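Local coordinates for cell wall surface anchor family protein (Streptococcus agalactiae serogroup V, PDB 3TXA) that forms the adhesive tip of pili on the bacterial surface and probably mediates attachment to the host, at residues Ile543-Val548 with Lys653-Pro658; Lys598-Thr603 with Ile611-Leu616; Arg647-Pro652 with Ile661-Ile666. All coordinates share one frame; numbering follows the deposited sequence.

Contact 1: Ile543-Val548 with Lys653-Pro658; sequences IVDGNV and KSEKEP. With CD (cadmium ion), chain I.
Ser654 grips the backbone carbonyl of Asp545 twice, and this is the close part of the contact. The hydroxyl Ser654 OG donates to Asp545 O at 2.9 Å and meets the carbonyl almost end-on. The amide Ser654 N donates to the same Asp545 O at 3.3 Å, from well above the carbonyl plane. One oxygen thus takes two donors of one residue. The torsion of Ser654 explains this: OG sits between its own N and C (chi1 75°), on the same side as the amide. Just before it, the CA-H of Lys653 points at Val544 O in a CA-H...O contact.

The side chain of Asp545 turns to a different partner. Asp545 OD1 and OD2 both bind a cadmium ion, at 2.4 Å and 2.6 Å. His615 and two waters complete the ligands seen around the metal. The metal charge probably offsets the nearness of Glu655, whose OE1 lies 4.1 Å from Asp545 OD1.

The other side is looser and faces solvent. Lys656 is extended beyond CG and crosses Val544 at a slant. Lys656 NZ lies 3.6 Å from Val544 CG2 and is about as near to CG1, so an ammonium group rests beside methyls with no bond between them. Glu655 and Lys656 are exposed. Lys653 spends its ammonium on Ser542 O.

Asp545 and Gly546 both face Leu616, which makes a G1 beta bulge, and the chain turns a corner here. Asp545 N is held by the side chain of Asn617. Strand 543-551 runs between strands 610-618 and 649-651. The segment 653-658 belongs to the loop that leaves strand 649-651 and leads to strand 662-663.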
loop_
_atom_site.group_PDB
_atom_site.type_symbol
_atom_site.label_atom_id
_atom_site.label_comp_id
_atom_site.label_asym_id
_atom_site.label_seq_id
_atom_site.Cartn_x
_atom_site.Cartn_y
_atom_site.Cartn_z
ATOM N N ILE A 543 12.024 18.987 8.131
ATOM C CA ILE A 543 12.304 20.342 8.620
ATOM C C ILE A 543 11.942 20.425 10.091
ATOM O O ILE A 543 10.773 20.517 10.454
ATOM C CB ILE A 543 11.591 21.450 7.787
ATOM C CG1 ILE A 543 12.249 21.604 6.417
ATOM C CG2 ILE A 543 11.640 22.795 8.507
ATOM C CD1 ILE A 543 11.669 22.683 5.555
ATOM N N VAL A 544 12.954 20.349 10.942
ATOM C CA VAL A 544 12.701 20.272 12.361
ATOM C C VAL A 544 13.410 21.419 12.967
ATOM O O VAL A 544 14.590 21.639 12.698
ATOM C CB VAL A 544 13.223 18.989 12.993
ATOM C CG1 VAL A 544 12.543 18.773 14.372
ATOM C CG2 VAL A 544 12.970 17.821 12.065
ATOM N N ASP A 545 12.664 22.166 13.767
ATOM C CA ASP A 545 13.061 23.489 14.206
ATOM C C ASP A 545 13.920 24.280 13.194
ATOM O O ASP A 545 15.023 24.683 13.509
ATOM C CB ASP A 545 13.784 23.321 15.504
ATOM C CG ASP A 545 13.792 24.551 16.290
ATOM O OD1 ASP A 545 14.803 25.284 16.178
ATOM O OD2 ASP A 545 12.783 24.804 16.993
ATOM N N GLY A 546 13.417 24.496 11.979
ATOM C CA GLY A 546 14.179 25.189 10.936
ATOM C C GLY A 546 14.052 26.702 10.958
ATOM O O GLY A 546 13.134 27.238 11.567
ATOM N N ASN A 547 14.971 27.390 10.291
ATOM C CA ASN A 547 15.072 28.847 10.359
ATOM C C ASN A 547 15.274 29.414 8.981
ATOM O O ASN A 547 16.074 28.894 8.219
ATOM C CB ASN A 547 16.244 29.305 11.257
ATOM C CG ASN A 547 15.951 29.084 12.768
ATOM O OD1 ASN A 547 15.688 27.950 13.212
ATOM N ND2 ASN A 547 15.992 30.169 13.562
ATOM N N VAL A 548 14.566 30.489 8.654
ATOM C CA VAL A 548 14.844 31.201 7.396
ATOM C C VAL A 548 15.495 32.540 7.713
ATOM O O VAL A 548 15.124 33.199 8.683
ATOM C CB VAL A 548 13.560 31.434 6.524
ATOM C CG1 VAL A 548 13.930 32.072 5.231
ATOM C CG2 VAL A 548 12.821 30.152 6.282
ATOM N N LYS A 653 17.230 21.899 9.875
ATOM C CA LYS A 653 17.241 21.514 11.277
ATOM C C LYS A 653 18.315 22.426 11.846
ATOM O O LYS A 653 19.473 22.369 11.410
ATOM C CB LYS A 653 17.565 20.018 11.420
ATOM C CG LYS A 653 17.513 19.236 10.082
ATOM C CD LYS A 653 16.968 17.792 10.220
ATOM C CE LYS A 653 17.197 16.965 8.928
ATOM N NZ LYS A 653 16.181 17.133 7.834
ATOM N N SER A 654 17.930 23.344 12.728
ATOM C CA SER A 654 18.887 24.372 13.128
ATOM C C SER A 654 19.665 23.878 14.342
ATOM O O SER A 654 20.783 24.329 14.586
ATOM C CB SER A 654 18.230 25.749 13.332
ATOM O OG SER A 654 17.496 25.814 14.533
ATOM N N GLU A 655 19.072 22.924 15.065
ATOM C CA GLU A 655 19.719 22.225 16.178
ATOM C C GLU A 655 20.458 20.950 15.706
ATOM O O GLU A 655 21.670 20.863 15.852
ATOM C CB GLU A 655 18.685 21.912 17.261
ATOM C CG GLU A 655 18.623 22.884 18.465
ATOM C CD GLU A 655 18.713 24.410 18.153
ATOM O OE1 GLU A 655 17.962 25.196 18.801
ATOM O OE2 GLU A 655 19.542 24.828 17.301
ATOM N N LYS A 656 19.731 19.991 15.114
ATOM C CA LYS A 656 20.285 18.693 14.603
ATOM C C LYS A 656 21.429 18.783 13.612
ATOM O O LYS A 656 22.155 17.821 13.472
ATOM C CB LYS A 656 19.210 17.797 13.938
ATOM C CG LYS A 656 18.278 17.052 14.886
ATOM C CD LYS A 656 17.016 16.533 14.153
ATOM C CE LYS A 656 15.825 16.369 15.130
ATOM N NZ LYS A 656 14.622 15.740 14.504
ATOM N N GLU A 657 21.553 19.878 12.874
ATOM C CA GLU A 657 22.687 20.038 11.947
ATOM C C GLU A 657 22.897 21.499 11.526
ATOM O O GLU A 657 22.725 21.858 10.349
ATOM C CB GLU A 657 22.635 19.060 10.739
ATOM C CG GLU A 657 21.247 18.584 10.313
ATOM C CD GLU A 657 21.256 17.594 9.129
ATOM O OE1 GLU A 657 21.804 17.926 8.041
ATOM O OE2 GLU A 657 20.667 16.494 9.283
ATOM N N PRO A 658 23.302 22.345 12.497
ATOM C CA PRO A 658 23.382 23.787 12.265
ATOM C C PRO A 658 24.141 24.124 10.999
ATOM O O PRO A 658 23.941 25.194 10.449
ATOM C CB PRO A 658 24.108 24.319 13.512
ATOM C CG PRO A 658 23.788 23.308 14.593
ATOM C CD PRO A 658 23.731 21.978 13.862
HETATM CD CD CD I . 14.026 26.975 17.609
HETATM O O HOH W 1 12.792 26.182 19.103
HETATM O O HOH W 2 14.733 27.808 15.487
#

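Contact 2: Lys598-Thr603 with Ile611-Leu616; sequences KDVTVT and IKINHL. With CD (cadmium ion), chain I; CD (cadmium ion), chain G.
Ile611 opens the segment against Val602, with Ile611 CG1 3.8 Å from Val602 CG1. Tyr571 of strand 571-575 touches both side chains, so this end of the hairpin packs into the interior.

Lys612 pairs with Thr603 through two backbone hydrogen bonds, N to O in each direction. Its CB passes Thr603 OG1. The chain then turns about its CG-CD and CD-CE bonds, and Lys612 NZ bonds weakly to Asn614 OD1 at 3.2 Å.

Ile613 lies opposite Val602 in a non-hydrogen-bonded pair. Ile613 CG2 is anti to its own N and meets Val600 CG1 at 3.7 Å, on the buried face. Leu626 of strand 623-632 covers it too.

Asn614 forms the next hydrogen-bonded pair, with Thr601. Its amide nitrogen reaches across to the hydroxyls of two threonines. Asn614 ND2 donates to Thr601 OG1 at 2.9 Å, nearly straight (163°) and close to the amide plane. Asn614 ND2 also bonds weakly to Thr603 OG1 at 3.3 Å. With Lys612 NZ weakly at the oxygen, the amide has partners at both ends, consistent with the modelled orientation.

His615 leaves the regular strand pattern, with a backbone of positive phi. Its ring edge near CD2 comes close to Thr601 OG1, and His615 CD2 is 3.5 Å from Asp599 O. Each ring nitrogen binds a cadmium ion: His615 ND1 at 2.3 Å to the one shared with Asp545, His615 NE2 at 2.7 Å to a second.

Leu616 turns back inward and brings CD2 against the methyls of Val600. His615 and Leu616 both face Gly546, a G1 beta bulge. The whole is an antiparallel beta hairpin with a polar threonine-asparagine face and an aliphatic one, at a sheet edge in the Ig-like domain.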
loop_
_atom_site.group_PDB
_atom_site.type_symbol
_atom_site.label_atom_id
_atom_site.label_comp_id
_atom_site.label_asym_id
_atom_site.label_seq_id
_atom_site.Cartn_x
_atom_site.Cartn_y
_atom_site.Cartn_z
ATOM N N LYS A 598 2.042 26.760 14.815
ATOM C CA LYS A 598 2.223 26.713 16.288
ATOM C C LYS A 598 3.693 26.993 16.715
ATOM O O LYS A 598 4.623 26.289 16.303
ATOM C CB LYS A 598 1.799 25.331 16.801
ATOM C CG LYS A 598 0.939 25.357 18.030
ATOM C CD LYS A 598 1.722 25.104 19.342
ATOM C CE LYS A 598 0.761 24.778 20.527
ATOM N NZ LYS A 598 0.514 25.980 21.431
ATOM N N ASP A 599 3.887 28.038 17.515
ATOM C CA ASP A 599 5.217 28.495 17.975
ATOM C C ASP A 599 6.203 29.003 16.899
ATOM O O ASP A 599 7.329 29.387 17.216
ATOM C CB ASP A 599 5.892 27.456 18.884
ATOM C CG ASP A 599 4.999 27.013 20.039
ATOM O OD1 ASP A 599 4.677 27.838 20.945
ATOM O OD2 ASP A 599 4.639 25.810 20.031
ATOM N N VAL A 600 5.793 29.031 15.642
ATOM C CA VAL A 600 6.582 29.723 14.639
ATOM C C VAL A 600 6.564 31.218 14.961
ATOM O O VAL A 600 5.559 31.706 15.478
ATOM C CB VAL A 600 6.028 29.466 13.247
ATOM C CG1 VAL A 600 6.832 30.209 12.196
ATOM C CG2 VAL A 600 6.074 28.016 12.967
ATOM N N THR A 601 7.671 31.921 14.712
ATOM C CA THR A 601 7.731 33.356 14.923
ATOM C C THR A 601 8.426 34.022 13.762
ATOM O O THR A 601 9.215 33.383 13.099
ATOM C CB THR A 601 8.535 33.772 16.178
ATOM O OG1 THR A 601 9.920 33.435 15.998
ATOM C CG2 THR A 601 7.986 33.183 17.461
ATOM N N VAL A 602 8.140 35.308 13.532
ATOM C CA VAL A 602 8.797 36.131 12.510
ATOM C C VAL A 602 9.399 37.294 13.264
ATOM O O VAL A 602 8.710 37.945 14.046
ATOM C CB VAL A 602 7.810 36.660 11.442
ATOM C CG1 VAL A 602 8.547 37.377 10.307
ATOM C CG2 VAL A 602 6.979 35.514 10.868
ATOM N N THR A 603 10.699 37.523 13.085
ATOM C CA THR A 603 11.395 38.518 13.884
ATOM C C THR A 603 12.179 39.335 12.924
ATOM O O THR A 603 12.386 38.919 11.782
ATOM C CB THR A 603 12.375 37.914 14.938
ATOM O OG1 THR A 603 13.385 37.114 14.298
ATOM C CG2 THR A 603 11.629 37.132 16.020
ATOM N N ILE A 611 14.792 39.832 7.954
ATOM C CA ILE A 611 13.555 39.250 8.429
ATOM C C ILE A 611 13.782 37.757 8.614
ATOM O O ILE A 611 14.401 37.127 7.768
ATOM C CB ILE A 611 12.373 39.575 7.474
ATOM C CG1 ILE A 611 11.056 39.070 8.049
ATOM C CG2 ILE A 611 12.598 39.047 6.056
ATOM C CD1 ILE A 611 9.841 39.800 7.498
ATOM N N LYS A 612 13.305 37.187 9.714
ATOM C CA LYS A 612 13.580 35.788 9.986
ATOM C C LYS A 612 12.350 35.000 10.377
ATOM O O LYS A 612 11.512 35.482 11.162
ATOM C CB LYS A 612 14.592 35.668 11.120
ATOM C CG LYS A 612 15.870 36.475 10.905
ATOM C CD LYS A 612 16.772 36.486 12.145
ATOM C CE LYS A 612 17.615 35.196 12.215
ATOM N NZ LYS A 612 16.762 33.967 12.428
ATOM N N ILE A 613 12.253 33.774 9.856
ATOM C CA ILE A 613 11.242 32.835 10.332
ATOM C C ILE A 613 11.946 31.825 11.229
ATOM O O ILE A 613 12.953 31.219 10.821
ATOM C CB ILE A 613 10.526 32.075 9.178
ATOM C CG1 ILE A 613 10.024 33.035 8.095
ATOM C CG2 ILE A 613 9.390 31.227 9.740
ATOM C CD1 ILE A 613 9.465 32.372 6.872
ATOM N N ASN A 614 11.415 31.629 12.430
ATOM C CA ASN A 614 12.023 30.755 13.408
ATOM C C ASN A 614 11.106 29.635 13.794
ATOM O O ASN A 614 9.908 29.861 13.987
ATOM C CB ASN A 614 12.312 31.535 14.688
ATOM C CG ASN A 614 13.079 32.793 14.436
ATOM O OD1 ASN A 614 14.237 32.748 13.997
ATOM N ND2 ASN A 614 12.432 33.949 14.692
ATOM N N HIS A 615 11.678 28.446 13.972
ATOM C CA HIS A 615 10.955 27.286 14.513
ATOM C C HIS A 615 10.028 26.552 13.552
ATOM O O HIS A 615 8.970 26.069 13.947
ATOM C CB HIS A 615 10.141 27.668 15.736
ATOM C CG HIS A 615 10.899 28.465 16.738
ATOM N ND1 HIS A 615 11.904 27.921 17.503
ATOM C CD2 HIS A 615 10.785 29.757 17.128
ATOM C CE1 HIS A 615 12.389 28.849 18.312
ATOM N NE2 HIS A 615 11.732 29.972 18.099
ATOM N N LEU A 616 10.429 26.450 12.302
ATOM C CA LEU A 616 9.584 25.754 11.362
ATOM C C LEU A 616 9.634 24.259 11.651
ATOM O O LEU A 616 10.691 23.729 11.970
ATOM C CB LEU A 616 9.982 26.079 9.923
ATOM C CG LEU A 616 9.654 27.504 9.459
ATOM C CD1 LEU A 616 10.269 27.816 8.146
ATOM C CD2 LEU A 616 8.163 27.755 9.370
HETATM CD CD CD I . 14.026 26.975 17.609
HETATM CD CD CD G . 12.415 31.892 19.876
HETATM O O HOH W 1 12.792 26.182 19.103
HETATM O O HOH W 2 14.733 27.808 15.487
#

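Contact 3: Arg647-Pro652 with Ile661-Ile666; sequences RTTLSP and IRDFPI
Arg647 reaches across to Asp663 with a chain that runs extended from CG to NE. Beyond CB, Arg647 CG lies anti to the backbone N (chi1 -178°) and passes 3.3 Å from Asp663 OD1. CD stays beside the same oxygen. Arg647 NE makes the salt bridge, donating to Asp663 OD2 at 2.7 Å on the syn lone pair, and it has a weaker bond to OD1 at 3.0 Å. At Arg647 CZ, Thr649 CG2 lies 4.0 Å from one guanidinium face. Arg647 NH1 donates weakly to Asp663 OD2 at 2.8 Å and lies 3.5 Å from Ile661 CG2. The guanidinium and carboxylate planes are 28° apart. Glu99 is a further, weak and long ion partner of NE.

The two segments form a short antiparallel beta hairpin at the edge of the Ig-like domain's sheet. Leu650 and Arg662 are its hydrogen-bonded pair, with each N bonded to the other's O. Thr649 and Asp663 form the non-hydrogen-bonded pair.

On the other face Phe664 turns inward. Its N donates to Thr648 O, the ring edge meets that carbonyl, and CE1 packs against Leu650 CB. Arg662 bends away to a salt bridge with Glu136.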
loop_
_atom_site.group_PDB
_atom_site.type_symbol
_atom_site.label_atom_id
_atom_site.label_comp_id
_atom_site.label_asym_id
_atom_site.label_seq_id
_atom_site.Cartn_x
_atom_site.Cartn_y
_atom_site.Cartn_z
ATOM N N ARG A 647 22.380 37.119 0.915
ATOM C CA ARG A 647 22.218 35.664 0.909
ATOM C C ARG A 647 21.043 35.224 1.828
ATOM O O ARG A 647 21.071 35.427 3.055
ATOM C CB ARG A 647 23.545 34.950 1.241
ATOM C CG ARG A 647 23.463 33.412 1.204
ATOM C CD ARG A 647 24.831 32.755 0.997
ATOM N NE ARG A 647 24.788 31.287 0.939
ATOM C CZ ARG A 647 25.292 30.478 1.874
ATOM N NH1 ARG A 647 25.213 29.163 1.730
ATOM N NH2 ARG A 647 25.874 30.979 2.959
ATOM N N THR A 648 20.021 34.633 1.209
ATOM C CA THR A 648 18.819 34.183 1.892
ATOM C C THR A 648 18.868 32.656 2.022
ATOM O O THR A 648 18.954 31.954 1.024
ATOM C CB THR A 648 17.561 34.594 1.085
ATOM O OG1 THR A 648 17.813 35.805 0.370
ATOM C CG2 THR A 648 16.393 34.817 1.975
ATOM N N THR A 649 18.791 32.138 3.244
ATOM C CA THR A 649 19.011 30.708 3.489
ATOM C C THR A 649 17.999 30.010 4.414
ATOM O O THR A 649 17.379 30.627 5.291
ATOM C CB THR A 649 20.428 30.457 4.104
ATOM O OG1 THR A 649 20.478 30.930 5.467
ATOM C CG2 THR A 649 21.515 31.120 3.269
ATOM N N LEU A 650 17.877 28.699 4.245
ATOM C CA LEU A 650 17.118 27.880 5.184
ATOM C C LEU A 650 18.056 26.961 5.934
ATOM O O LEU A 650 18.978 26.414 5.356
ATOM C CB LEU A 650 16.065 27.042 4.448
ATOM C CG LEU A 650 15.378 25.945 5.256
ATOM C CD1 LEU A 650 14.623 26.502 6.447
ATOM C CD2 LEU A 650 14.435 25.158 4.394
ATOM N N SER A 651 17.831 26.803 7.221
ATOM C CA SER A 651 18.497 25.790 7.979
ATOM C C SER A 651 17.408 24.840 8.397
ATOM O O SER A 651 16.658 25.159 9.298
ATOM C CB SER A 651 19.195 26.385 9.196
ATOM O OG SER A 651 20.299 27.167 8.786
ATOM N N PRO A 652 17.292 23.684 7.716
ATOM C CA PRO A 652 16.214 22.728 7.881
ATOM C C PRO A 652 16.097 22.195 9.274
ATOM O O PRO A 652 14.997 22.030 9.795
ATOM C CB PRO A 652 16.620 21.618 6.943
ATOM C CG PRO A 652 17.239 22.304 5.870
ATOM C CD PRO A 652 18.078 23.360 6.518
ATOM N N ILE A 661 22.806 24.218 5.220
ATOM C CA ILE A 661 22.307 25.522 4.829
ATOM C C ILE A 661 21.956 25.592 3.339
ATOM O O ILE A 661 22.822 25.391 2.485
ATOM C CB ILE A 661 23.302 26.640 5.261
ATOM C CG1 ILE A 661 22.994 27.098 6.705
ATOM C CG2 ILE A 661 23.261 27.865 4.331
ATOM C CD1 ILE A 661 24.091 26.814 7.761
ATOM N N ARG A 662 20.691 25.901 3.037
ATOM C CA ARG A 662 20.161 25.886 1.660
ATOM C C ARG A 662 19.911 27.286 1.153
ATOM O O ARG A 662 19.385 28.097 1.893
ATOM C CB ARG A 662 18.839 25.120 1.620
ATOM C CG ARG A 662 18.879 23.771 2.300
ATOM C CD ARG A 662 19.769 22.824 1.526
ATOM N NE ARG A 662 19.755 21.485 2.104
ATOM C CZ ARG A 662 20.740 20.608 1.969
ATOM N NH1 ARG A 662 20.640 19.426 2.542
ATOM N NH2 ARG A 662 21.820 20.930 1.268
ATOM N N ASP A 663 20.273 27.587 -0.091
ATOM C CA ASP A 663 20.078 28.952 -0.606
ATOM C C ASP A 663 18.689 29.129 -1.214
ATOM O O ASP A 663 18.050 28.150 -1.614
ATOM C CB ASP A 663 21.184 29.389 -1.585
ATOM C CG ASP A 663 22.375 30.083 -0.876
ATOM O OD1 ASP A 663 22.635 31.284 -1.132
ATOM O OD2 ASP A 663 23.069 29.438 -0.060
ATOM N N PHE A 664 18.203 30.370 -1.217
ATOM C CA PHE A 664 16.937 30.718 -1.854
ATOM C C PHE A 664 17.361 31.452 -3.111
ATOM O O PHE A 664 18.390 32.131 -3.118
ATOM C CB PHE A 664 16.110 31.704 -0.994
ATOM C CG PHE A 664 15.136 31.066 -0.004
ATOM C CD1 PHE A 664 15.544 30.714 1.283
ATOM C CD2 PHE A 664 13.797 30.917 -0.325
ATOM C CE1 PHE A 664 14.646 30.173 2.209
ATOM C CE2 PHE A 664 12.890 30.380 0.593
ATOM C CZ PHE A 664 13.311 30.010 1.853
ATOM N N PRO A 665 16.578 31.328 -4.188
ATOM C CA PRO A 665 16.870 32.219 -5.295
ATOM C C PRO A 665 16.455 33.659 -4.934
ATOM O O PRO A 665 15.572 33.857 -4.110
ATOM C CB PRO A 665 16.015 31.651 -6.431
ATOM C CG PRO A 665 14.877 30.953 -5.756
ATOM C CD PRO A 665 15.365 30.514 -4.412
ATOM N N ILE A 666 17.089 34.649 -5.547
ATOM C CA ILE A 666 16.874 36.047 -5.191
ATOM C C ILE A 666 16.487 36.843 -6.437
ATOM O O ILE A 666 17.232 36.825 -7.407
ATOM C CB ILE A 666 18.163 36.634 -4.570
ATOM C CG1 ILE A 666 18.540 35.862 -3.292
ATOM C CG2 ILE A 666 18.011 38.130 -4.319
ATOM C CD1 ILE A 666 20.019 35.931 -2.909
#

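In the fold
All three contacts belong to one antiparallel sheet of the Ig-like domain. Strand 543-551 lies at its centre, contact 2 is the hairpin on one side of that strand, and contact 3 is that on the other. Contact 1 is the surface one, where the loop of the contact 3 hairpin folds back on the central strand. Contacts 2 and 3 are partly buried. Probable backbone hydrogen bonds tie contact 1 to each hairpin: Val548 N to Ile613 O of contact 2, and Asn547 O to Ser651 N of contact 3. Chemistry follows position. Contacts 1 and 2 share a cadmium ion through Asp545 and His615, while contact 3 has no metal and uses a salt bridge.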